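Side-chain contact in EAL/GGDEF domain protein (Methylococcus capsulatus, PDB 3ICL), which carries a GGDEF domain, an alpha/beta fold built on a five-stranded mixed sheet: residues K90-L93 with L97-Q100. The protein carries 1 engineered substitution. Sequence-based numbering, arbitrary orientation.
Sequences KDTL and LVAQ
Leu97 meets three consecutive residues, Asp91 to Leu93, through one backbone bond and its isobutyl group. Its amide N donates to Thr92 O at 3.0 Å in a nearly straight bond, N-H...O 172°, and the donor sits tilted 26° from the carbonyl plane. The same oxygen lies 3.6 Å from Leu97 CG, so the leucine side chain lies beside the acceptor it bonds. One Leu97 branch reaches further back along the loop, CD1 coming to 3.7 Å from Asp91 O. From the other segment Leu93 CD1 packs on Leu97 CG at 3.9 Å and touches CD2 as well, the two side chains meeting at a slant. Both leucines have CG anti to the carbonyl carbon (chi1 near -65°), which turns these branches to one another at the exposed surface of the contact. A second apolar contact is buried: Thr92 CG2 and Val98 CG2 approach to 3.9 Å, next to Val68 and Arg69. Thr92 is set by its hydroxyl, where OG1 hydrogen-bonds both Ala89 O and Gly95 N, tying the loop to the residue just before the helix. Separately, Gln100 NE2 bonds Tyr157 OH of strand 156-159, linking helix to sheet. The Thr92 bonds and both apolar contacts hold the loop against the first turn of helix 96-106; the i+5 to i backbone bond closes a pi-turn, with positive phi and psi at Leu93, in the connection from strand 81-86 of the alpha/beta GGDEF fold.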
ATOM      1  N   LYS A  90     -13.126  -8.574  -6.068  1.00 21.01           N
ATOM      2  CA  LYS A  90     -14.218  -8.504  -7.029  1.00 23.21           C
ATOM      3  C   LYS A  90     -14.767  -7.082  -7.111  1.00 25.78           C
ATOM      4  O   LYS A  90     -14.925  -6.398  -6.095  1.00 21.26           O
ATOM      5  CB  LYS A  90     -15.342  -9.467  -6.640  1.00 27.68           C
ATOM      6  CG  LYS A  90     -16.508  -9.470  -7.627  1.00 29.96           C
ATOM      7  CD  LYS A  90     -17.508 -10.578  -7.313  1.00 35.39           C
ATOM      8  CE  LYS A  90     -18.530 -10.731  -8.438  1.00 45.83           C
ATOM      9  NZ  LYS A  90     -19.428 -11.907  -8.242  1.00 51.44           N
ATOM     10  N   ASP A  91     -15.034  -6.639  -8.335  1.00 32.35           N
ATOM     11  CA  ASP A  91     -15.583  -5.314  -8.589  1.00 37.62           C
ATOM     12  C   ASP A  91     -14.643  -4.144  -8.311  1.00 30.64           C
ATOM     13  O   ASP A  91     -15.090  -3.002  -8.214  1.00 33.06           O
ATOM     14  CB  ASP A  91     -16.884  -5.130  -7.800  1.00 51.58           C
ATOM     15  CG  ASP A  91     -17.908  -6.209  -8.107  1.00 58.00           C
ATOM     16  OD1 ASP A  91     -18.194  -6.437  -9.301  1.00 55.57           O
ATOM     17  OD2 ASP A  91     -18.428  -6.825  -7.154  1.00 65.94           O
ATOM     18  N   THR A  92     -13.347  -4.415  -8.184  1.00 27.56           N
ATOM     19  CA  THR A  92     -12.387  -3.336  -7.950  1.00 24.62           C
ATOM     20  C   THR A  92     -11.480  -3.208  -9.165  1.00 18.88           C
ATOM     21  O   THR A  92     -10.500  -2.463  -9.139  1.00 16.37           O
ATOM     22  CB  THR A  92     -11.484  -3.598  -6.718  1.00 24.65           C
ATOM     23  OG1 THR A  92     -10.669  -4.755  -6.957  1.00 21.89           O
ATOM     24  CG2 THR A  92     -12.329  -3.814  -5.464  1.00 28.23           C
ATOM     25  N   LEU A  93     -11.814  -3.936 -10.227  1.00 21.17           N
ATOM     26  CA  LEU A  93     -11.017  -3.932 -11.448  1.00 20.52           C
ATOM     27  C   LEU A  93      -9.580  -4.305 -11.081  1.00 22.41           C
ATOM     28  O   LEU A  93      -8.628  -3.579 -11.380  1.00 14.77           O
ATOM     29  CB  LEU A  93     -11.077  -2.552 -12.124  1.00 15.16           C
ATOM     30  CG  LEU A  93     -12.473  -2.153 -12.642  1.00 25.17           C
ATOM     31  CD1 LEU A  93     -12.444  -0.745 -13.204  1.00 24.81           C
ATOM     32  CD2 LEU A  93     -12.922  -3.130 -13.724  1.00 25.32           C
ATOM     33  N   LEU A  97      -9.411   0.337  -8.713  1.00 13.03           N
ATOM     34  CA  LEU A  97     -10.311   1.293  -8.078  1.00 14.01           C
ATOM     35  C   LEU A  97      -9.902   1.549  -6.631  1.00 18.00           C
ATOM     36  O   LEU A  97     -10.186   2.610  -6.084  1.00 18.71           O
ATOM     37  CB  LEU A  97     -11.763   0.796  -8.137  1.00 15.17           C
ATOM     38  CG  LEU A  97     -12.348   0.658  -9.547  1.00 20.56           C
ATOM     39  CD1 LEU A  97     -13.822   0.272  -9.462  1.00 27.07           C
ATOM     40  CD2 LEU A  97     -12.188   1.980 -10.299  1.00 15.97           C
ATOM     41  N   VAL A  98      -9.230   0.581  -6.011  1.00 14.96           N
ATOM     42  CA  VAL A  98      -8.782   0.750  -4.632  1.00 16.02           C
ATOM     43  C   VAL A  98      -7.550   1.652  -4.649  1.00 16.62           C
ATOM     44  O   VAL A  98      -7.421   2.547  -3.826  1.00 18.74           O
ATOM     45  CB  VAL A  98      -8.446  -0.610  -3.966  1.00 18.66           C
ATOM     46  CG1 VAL A  98      -7.852  -0.385  -2.588  1.00 20.71           C
ATOM     47  CG2 VAL A  98      -9.701  -1.451  -3.844  1.00 22.62           C
ATOM     48  N   ALA A  99      -6.655   1.428  -5.605  1.00 14.61           N
ATOM     49  CA  ALA A  99      -5.463   2.244  -5.738  1.00 13.94           C
ATOM     50  C   ALA A  99      -5.857   3.710  -5.994  1.00 22.77           C
ATOM     51  O   ALA A  99      -5.204   4.636  -5.503  1.00 21.27           O
ATOM     52  CB  ALA A  99      -4.609   1.725  -6.894  1.00 11.47           C
ATOM     53  N   GLN A 100      -6.916   3.919  -6.771  1.00 18.00           N
ATOM     54  CA  GLN A 100      -7.370   5.272  -7.069  1.00 16.18           C
ATOM     55  C   GLN A 100      -7.953   5.953  -5.830  1.00 22.29           C
ATOM     56  O   GLN A 100      -7.757   7.152  -5.620  1.00 20.65           O
ATOM     57  CB  GLN A 100      -8.401   5.240  -8.200  1.00 15.57           C
ATOM     58  CG  GLN A 100      -7.756   5.029  -9.563  1.00 21.81           C
ATOM     59  CD  GLN A 100      -8.747   4.661 -10.643  1.00 18.64           C
ATOM     60  OE1 GLN A 100      -9.954   4.866 -10.498  1.00 22.40           O
ATOM     61  NE2 GLN A 100      -8.242   4.126 -11.743  1.00  9.58           N
TER